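Long-range contacts in protein disulfide-isomerase A4 (Rattus norvegicus, PDB 3EC3), which catalyses the rearrangement of disulfide bonds in proteins within the endoplasmic reticulum, and is represented here by its two noncatalytic thioredoxin-like domains, b and b': residues Val27-Val32 with Leu76-Pro81; Leu69-Gly74 with Met92-Val97. The protein carries 1 engineered substitution. One frame throughout, in Å; residues are numbered along the deposited sequence.

Contact 1 (Val27-Val32 with Leu76-Pro81); sequences VVILGV and LVLMQP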
ATOM      1  N   VAL A  27       0.207  -3.464  -5.295  1.00 17.90           N
ATOM      2  CA  VAL A  27       1.271  -4.423  -4.937  1.00 18.35           C
ATOM      3  C   VAL A  27       1.428  -5.438  -6.094  1.00 18.77           C
ATOM      4  O   VAL A  27       0.423  -5.927  -6.656  1.00 19.83           O
ATOM      5  CB  VAL A  27       1.040  -5.066  -3.530  1.00 18.99           C
ATOM      6  CG1 VAL A  27      -0.277  -5.888  -3.441  1.00 19.05           C
ATOM      7  CG2 VAL A  27       2.264  -5.943  -3.091  1.00 18.56           C
ATOM      8  N   VAL A  28       2.681  -5.676  -6.475  1.00 17.35           N
ATOM      9  CA  VAL A  28       3.063  -6.699  -7.422  1.00 17.15           C
ATOM     10  C   VAL A  28       3.424  -7.959  -6.620  1.00 16.58           C
ATOM     11  O   VAL A  28       4.404  -7.947  -5.853  1.00 14.22           O
ATOM     12  CB  VAL A  28       4.304  -6.254  -8.195  1.00 17.15           C
ATOM     13  CG1 VAL A  28       4.745  -7.354  -9.192  1.00 18.56           C
ATOM     14  CG2 VAL A  28       4.046  -4.856  -8.893  1.00 21.21           C
ATOM     15  N   ILE A  29       2.649  -9.026  -6.823  1.00 14.02           N
ATOM     16  CA  ILE A  29       2.847 -10.247  -6.106  1.00 14.55           C
ATOM     17  C   ILE A  29       3.358 -11.286  -7.095  1.00 15.71           C
ATOM     18  O   ILE A  29       2.677 -11.605  -8.092  1.00 14.90           O
ATOM     19  CB  ILE A  29       1.536 -10.721  -5.456  1.00 14.83           C
ATOM     20  CG1 ILE A  29       0.962  -9.610  -4.542  1.00 14.98           C
ATOM     21  CG2 ILE A  29       1.790 -11.961  -4.654  1.00 10.84           C
ATOM     22  CD1 ILE A  29      -0.527  -9.915  -4.124  1.00 17.30           C
ATOM     23  N   LEU A  30       4.563 -11.777  -6.829  1.00 15.70           N
ATOM     24  CA  LEU A  30       5.260 -12.627  -7.779  1.00 16.21           C
ATOM     25  C   LEU A  30       5.769 -13.912  -7.157  1.00 16.39           C
ATOM     26  O   LEU A  30       6.726 -13.872  -6.362  1.00 17.58           O
ATOM     27  CB  LEU A  30       6.436 -11.888  -8.360  1.00 15.96           C
ATOM     28  CG  LEU A  30       7.110 -12.672  -9.493  1.00 20.28           C
ATOM     29  CD1 LEU A  30       6.188 -13.005 -10.628  1.00 21.54           C
ATOM     30  CD2 LEU A  30       8.311 -11.861 -10.008  1.00 24.83           C
ATOM     31  N   GLY A  31       5.232 -15.034  -7.608  1.00 15.30           N
ATOM     32  CA  GLY A  31       5.773 -16.356  -7.218  1.00 16.05           C
ATOM     33  C   GLY A  31       6.920 -16.734  -8.146  1.00 16.75           C
ATOM     34  O   GLY A  31       6.741 -16.771  -9.379  1.00 17.79           O
ATOM     35  N   VAL A  32       8.085 -17.068  -7.588  1.00 15.04           N
ATOM     36  CA  VAL A  32       9.239 -17.416  -8.443  1.00 13.70           C
ATOM     37  C   VAL A  32       9.600 -18.865  -8.158  1.00 14.09           C
ATOM     38  O   VAL A  32      10.121 -19.167  -7.081  1.00 14.38           O
ATOM     39  CB  VAL A  32      10.463 -16.524  -8.115  1.00 14.31           C
ATOM     40  CG1 VAL A  32      11.699 -16.877  -9.015  1.00 14.36           C
ATOM     41  CG2 VAL A  32      10.108 -14.988  -8.237  1.00 13.63           C
ATOM     42  N   LEU A  76       8.247 -16.281  -2.762  1.00 18.21           N
ATOM     43  CA  LEU A  76       7.176 -15.356  -3.035  1.00 18.71           C
ATOM     44  C   LEU A  76       7.780 -13.944  -2.849  1.00 18.78           C
ATOM     45  O   LEU A  76       8.391 -13.664  -1.808  1.00 18.57           O
ATOM     46  CB  LEU A  76       6.094 -15.613  -1.995  1.00 19.85           C
ATOM     47  CG  LEU A  76       4.693 -15.006  -2.009  1.00 25.80           C
ATOM     48  CD1 LEU A  76       4.347 -14.314  -0.698  1.00 26.68           C
ATOM     49  CD2 LEU A  76       4.313 -14.244  -3.296  1.00 22.98           C
ATOM     50  N   VAL A  77       7.609 -13.057  -3.832  1.00 19.03           N
ATOM     51  CA  VAL A  77       8.264 -11.759  -3.799  1.00 18.14           C
ATOM     52  C   VAL A  77       7.120 -10.749  -3.917  1.00 19.28           C
ATOM     53  O   VAL A  77       6.276 -10.882  -4.798  1.00 16.93           O
ATOM     54  CB  VAL A  77       9.248 -11.600  -4.982  1.00 19.41           C
ATOM     55  CG1 VAL A  77       9.843 -10.204  -4.982  1.00 21.08           C
ATOM     56  CG2 VAL A  77      10.356 -12.705  -4.946  1.00 17.91           C
ATOM     57  N   LEU A  78       7.094  -9.758  -3.031  1.00 17.63           N
ATOM     58  CA  LEU A  78       6.107  -8.691  -3.107  1.00 19.71           C
ATOM     59  C   LEU A  78       6.875  -7.395  -3.273  1.00 20.03           C
ATOM     60  O   LEU A  78       7.825  -7.110  -2.480  1.00 18.67           O
ATOM     61  CB  LEU A  78       5.276  -8.607  -1.835  1.00 20.31           C
ATOM     62  CG  LEU A  78       3.932  -9.364  -1.848  1.00 23.67           C
ATOM     63  CD1 LEU A  78       4.228 -10.773  -1.600  1.00 22.63           C
ATOM     64  CD2 LEU A  78       2.996  -8.786  -0.724  1.00 22.20           C
HETATM   65  N   MSE A  79       6.477  -6.622  -4.274  1.00 19.14           N
HETATM   66  CA  MSE A  79       7.120  -5.372  -4.560  1.00 22.51           C
HETATM   67  C   MSE A  79       6.065  -4.306  -4.770  1.00 21.94           C
HETATM   68  O   MSE A  79       4.929  -4.615  -5.143  1.00 22.69           O
HETATM   69  CB  MSE A  79       7.963  -5.521  -5.817  1.00 22.80           C
HETATM   70  CG  MSE A  79       9.101  -6.492  -5.647  1.00 22.96           C
HETATM   71 SE   MSE A  79      10.035  -6.736  -7.347  0.70 32.94          SE
HETATM   72  CE  MSE A  79       8.750  -7.953  -8.170  1.00 34.52           C
ATOM     73  N   GLN A  80       6.412  -3.050  -4.507  1.00 19.71           N
ATOM     74  CA  GLN A  80       5.469  -1.971  -4.779  1.00 19.03           C
ATOM     75  C   GLN A  80       5.889  -1.260  -6.065  1.00 19.35           C
ATOM     76  O   GLN A  80       7.067  -1.207  -6.362  1.00 17.79           O
ATOM     77  CB  GLN A  80       5.476  -0.955  -3.614  1.00 20.69           C
ATOM     78  CG  GLN A  80       4.955  -1.527  -2.324  1.00 17.94           C
ATOM     79  CD  GLN A  80       3.457  -1.825  -2.341  1.00 21.03           C
ATOM     80  OE1 GLN A  80       2.696  -1.306  -3.161  1.00 22.32           O
ATOM     81  NE2 GLN A  80       3.035  -2.666  -1.424  1.00 18.99           N
ATOM     82  N   PRO A  81       4.936  -0.630  -6.764  1.00 18.73           N
ATOM     83  CA  PRO A  81       5.280   0.216  -7.892  1.00 20.25           C
ATOM     84  C   PRO A  81       6.236   1.360  -7.416  1.00 18.88           C
ATOM     85  O   PRO A  81       6.178   1.713  -6.246  1.00 17.83           O
ATOM     86  CB  PRO A  81       3.958   0.839  -8.283  1.00 19.25           C
ATOM     87  CG  PRO A  81       2.880   0.059  -7.633  1.00 23.42           C
ATOM     88  CD  PRO A  81       3.494  -0.656  -6.465  1.00 19.46           C
TER
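Val28 pairs with Met79 and Leu30 with Val77 as hydrogen-bonded antiparallel pairs, alternating with the non-hydrogen-bonded pairs Ile29-Leu78 and Gly31-Leu76, the two strands running at 159°. In the thioredoxin-fold sheet of the first domain, 28-32 is the middle strand, flanked on its far side by 57-60, and 75-79 its antiparallel neighbour, inside the edge strand 93-96. Four backbone bonds close the ladder, among them Val28 N to Met79 O at 2.8 Å, and Leu78 CA adds a CA-H...O contact to Val28 O (3.3 Å).

On the face turned to helix 103-113, Ile29 lies side by side with both Leu76 and Leu78, all pointing the same way. Its CG2 meets Leu76 CD2 at 3.7 Å, while CG1 rests against Leu78 CG at 4.0 Å. Leu78 CD2 reaches the other way, to Val27 CG2 (3.8 Å). An alanine in place of Leu78 would probably open a gap beside Val27 CG2 and Ile29 CG1.

On the opposite face, towards helix 63-69, the selenomethionine Met79 bends at chi3 (-78°), bringing CE within 4.2 Å of Val28 CG1. Farther along, Val32 CG2 touches Val77 CG2 at 4.0 Å. Past the strand ends, Gln80 is bent at chi2 (-69°); its NE2 donates to Ala114 O and lies 3.8 Å from Val27 CG2.

Contact 2 (Leu69-Gly74 with Met92-Val97); sequences LKVSLG and MHVMDV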
ATOM      1  N   LEU A  69      15.814 -10.095 -10.309  1.00 29.97           N
ATOM      2  CA  LEU A  69      15.199  -9.767  -9.026  1.00 30.42           C
ATOM      3  C   LEU A  69      16.096 -10.051  -7.841  1.00 30.89           C
ATOM      4  O   LEU A  69      15.706  -9.797  -6.697  1.00 32.32           O
ATOM      5  CB  LEU A  69      13.908 -10.545  -8.815  1.00 29.64           C
ATOM      6  CG  LEU A  69      12.767 -10.222  -9.767  1.00 31.15           C
ATOM      7  CD1 LEU A  69      11.586 -11.103  -9.395  1.00 32.06           C
ATOM      8  CD2 LEU A  69      12.433  -8.730  -9.716  1.00 32.36           C
ATOM      9  N   LYS A  70      17.254 -10.620  -8.114  1.00 31.06           N
ATOM     10  CA  LYS A  70      18.234 -10.979  -7.108  1.00 32.65           C
ATOM     11  C   LYS A  70      17.697 -12.008  -6.072  1.00 32.34           C
ATOM     12  O   LYS A  70      18.024 -11.950  -4.889  1.00 32.92           O
ATOM     13  CB  LYS A  70      18.857  -9.686  -6.502  1.00 33.25           C
ATOM     14  CG  LYS A  70      19.563  -8.819  -7.580  1.00 34.23           C
ATOM     15  CD  LYS A  70      20.706  -7.872  -7.016  1.00 33.47           C
ATOM     16  CE  LYS A  70      21.911  -7.789  -7.983  1.00 35.22           C
ATOM     17  NZ  LYS A  70      23.146  -7.094  -7.396  1.00 35.31           N
ATOM     18  N   VAL A  71      16.910 -12.975  -6.550  1.00 30.49           N
ATOM     19  CA  VAL A  71      16.349 -14.041  -5.692  1.00 29.63           C
ATOM     20  C   VAL A  71      16.649 -15.409  -6.274  1.00 28.93           C
ATOM     21  O   VAL A  71      16.788 -15.547  -7.494  1.00 29.40           O
ATOM     22  CB  VAL A  71      14.794 -13.919  -5.502  1.00 29.49           C
ATOM     23  CG1 VAL A  71      14.393 -12.582  -4.870  1.00 30.01           C
ATOM     24  CG2 VAL A  71      14.028 -14.165  -6.818  1.00 28.52           C
ATOM     25  N   SER A  72      16.745 -16.436  -5.438  1.00 28.70           N
ATOM     26  CA  SER A  72      16.823 -17.797  -5.992  1.00 28.80           C
ATOM     27  C   SER A  72      15.387 -18.297  -6.246  1.00 27.31           C
ATOM     28  O   SER A  72      14.406 -17.589  -5.943  1.00 27.38           O
ATOM     29  CB  SER A  72      17.610 -18.746  -5.085  1.00 29.70           C
ATOM     30  OG  SER A  72      17.112 -18.665  -3.767  1.00 32.79           O
ATOM     31  N   LEU A  73      15.249 -19.475  -6.852  1.00 25.67           N
ATOM     32  CA  LEU A  73      13.910 -20.001  -7.155  1.00 24.33           C
ATOM     33  C   LEU A  73      13.293 -20.469  -5.840  1.00 23.86           C
ATOM     34  O   LEU A  73      14.019 -20.798  -4.879  1.00 24.79           O
ATOM     35  CB  LEU A  73      13.970 -21.121  -8.230  1.00 25.07           C
ATOM     36  CG  LEU A  73      14.549 -20.710  -9.609  1.00 25.45           C
ATOM     37  CD1 LEU A  73      14.768 -21.905 -10.563  1.00 28.80           C
ATOM     38  CD2 LEU A  73      13.738 -19.630 -10.298  1.00 28.24           C
ATOM     39  N   GLY A  74      11.973 -20.482  -5.757  1.00 21.78           N
ATOM     40  CA  GLY A  74      11.279 -21.020  -4.587  1.00 19.29           C
ATOM     41  C   GLY A  74      10.910 -19.925  -3.621  1.00 19.35           C
ATOM     42  O   GLY A  74      11.069 -20.074  -2.408  1.00 17.87           O
HETATM   43  N   MSE A  92      11.878  -5.160  -1.995  1.00 22.69           N
HETATM   44  CA  MSE A  92      11.137  -6.407  -2.052  1.00 25.60           C
HETATM   45  C   MSE A  92      10.989  -7.027  -0.710  1.00 24.20           C
HETATM   46  O   MSE A  92      11.902  -6.941   0.124  1.00 23.72           O
HETATM   47  CB  MSE A  92      11.749  -7.411  -3.046  1.00 25.39           C
HETATM   48  CG  MSE A  92      13.226  -7.403  -3.238  1.00 29.67           C
HETATM   49 SE   MSE A  92      13.474  -8.599  -4.851  0.70 36.54          SE
HETATM   50  CE  MSE A  92      13.774  -7.206  -6.107  1.00 36.44           C
ATOM     51  N   HIS A  93       9.829  -7.623  -0.481  1.00 21.79           N
ATOM     52  CA  HIS A  93       9.658  -8.531   0.649  1.00 21.76           C
ATOM     53  C   HIS A  93       9.653  -9.935   0.082  1.00 21.33           C
ATOM     54  O   HIS A  93       8.875 -10.208  -0.825  1.00 20.27           O
ATOM     55  CB  HIS A  93       8.362  -8.211   1.363  1.00 22.10           C
ATOM     56  CG  HIS A  93       8.492  -7.042   2.303  1.00 22.68           C
ATOM     57  ND1 HIS A  93       8.124  -5.768   1.954  1.00 25.84           N
ATOM     58  CD2 HIS A  93       8.939  -6.968   3.575  1.00 26.19           C
ATOM     59  CE1 HIS A  93       8.315  -4.952   2.979  1.00 26.67           C
ATOM     60  NE2 HIS A  93       8.802  -5.655   3.978  1.00 29.73           N
ATOM     61  N   VAL A  94      10.524 -10.810   0.614  1.00 20.28           N
ATOM     62  CA  VAL A  94      10.754 -12.131   0.052  1.00 20.66           C
ATOM     63  C   VAL A  94      10.490 -13.216   1.105  1.00 22.23           C
ATOM     64  O   VAL A  94      11.023 -13.133   2.236  1.00 22.18           O
ATOM     65  CB  VAL A  94      12.202 -12.253  -0.488  1.00 20.95           C
ATOM     66  CG1 VAL A  94      12.447 -13.627  -1.086  1.00 20.25           C
ATOM     67  CG2 VAL A  94      12.464 -11.174  -1.565  1.00 20.75           C
HETATM   68  N   MSE A  95       9.639 -14.186   0.762  1.00 21.64           N
HETATM   69  CA  MSE A  95       9.304 -15.302   1.649  1.00 24.01           C
HETATM   70  C   MSE A  95       9.673 -16.612   0.968  1.00 23.15           C
HETATM   71  O   MSE A  95       9.397 -16.784  -0.211  1.00 20.68           O
HETATM   72  CB  MSE A  95       7.816 -15.322   1.975  1.00 22.65           C
HETATM   73  CG  MSE A  95       7.403 -16.491   2.878  1.00 27.36           C
HETATM   74 SE   MSE A  95       5.480 -16.485   3.116  0.70 31.03          SE
HETATM   75  CE  MSE A  95       4.978 -16.728   1.487  1.00 33.64           C
ATOM     76  N   ASP A  96      10.325 -17.509   1.711  1.00 22.63           N
ATOM     77  CA  ASP A  96      10.614 -18.859   1.206  1.00 24.12           C
ATOM     78  C   ASP A  96       9.314 -19.600   1.052  1.00 23.20           C
ATOM     79  O   ASP A  96       8.477 -19.551   1.948  1.00 22.33           O
ATOM     80  CB  ASP A  96      11.514 -19.668   2.183  1.00 25.18           C
ATOM     81  CG  ASP A  96      12.891 -19.036   2.403  1.00 30.76           C
ATOM     82  OD1 ASP A  96      13.240 -18.060   1.688  1.00 37.60           O
ATOM     83  OD2 ASP A  96      13.649 -19.523   3.296  1.00 37.70           O
ATOM     84  N   VAL A  97       9.138 -20.293  -0.082  1.00 23.69           N
ATOM     85  CA  VAL A  97       7.934 -21.084  -0.318  1.00 24.10           C
ATOM     86  C   VAL A  97       8.288 -22.456  -0.886  1.00 24.97           C
ATOM     87  O   VAL A  97       8.843 -22.546  -1.987  1.00 25.04           O
ATOM     88  CB  VAL A  97       6.911 -20.394  -1.281  1.00 24.67           C
ATOM     89  CG1 VAL A  97       5.708 -21.312  -1.531  1.00 23.83           C
ATOM     90  CG2 VAL A  97       6.415 -19.071  -0.701  1.00 22.13           C
TER
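Met92, a selenomethionine, points toward the segment 69-74, and its tip meets the backbone and side chain of Leu69 at the end of helix 63-69. Leu69 O lies broadside to the last bond of Met92, 3.1 Å from SE and 3.3 Å from CE; the packing is tight, and chi1 of Met92 (32°) is off its usual values. Chi3 is off them too, and its bend (103°) sets CE beside this oxygen and also near the side chain of Leu69, whose CD2 comes from across at 4.1 Å. SE also lies 4.1 Å from Val71 CG1.

That same methyl of Val71 does double duty: it is equally far, 4.1 Å, from Val94 CG2. With CG1 anti to its carbonyl carbon (chi1 -59°), Val71 presents a single branch to both residues, and the two valines approach at a slant through one methyl each.

The join belongs to the thioredoxin fold. Helix 63-69 ends in a Schellman motif at Lys70, the loop that follows leads into strand 75-79, and a hairpin then returns the chain as the edge strand 93-96. The loop packs against the side chains of Met92 and Val94, while Met95 turns to the other face of the sheet and packs on Ile106 and Tyr109 of helix 103-113.

At the far end the contact passes to the backbone. Gly74 has a positive phi, and a CB there would be jammed against the carbonyl oxygen of Leu73. Gly74 O accepts the N-H of Val97 at 3.0 Å; the bond is straight at hydrogen, although the donor stands above the carbonyl plane. Beside it, Asp96 extends OD1 to a salt bridge with Lys75 NZ.

How the contacts relate
Both contacts belong to the first thioredoxin-like domain, and their centres lie about 9 Å apart. Their segments alternate along the chain: 27-32, 69-74, 76-81, 92-97. Contact 1 lies within the sheet; contact 2 sits towards its edge, where strand 93-96 pairs with 75-79 through bonds that include the probable one of Leu76 N with Met95 O (2.8 Å). The end of strand 28-32 is tied to the loop of contact 2 by Val32 O and Gly74 N, probably also hydrogen-bonded. Leu69, at the end of helix 63-69, belongs to contact 2 and packs on contact 1, its CD1 3.4 Å from Leu30 CD2. The contacts thus join the middle strand 28-32 to 75-79 and the loop 69-74 to the edge strand in this noncatalytic domain.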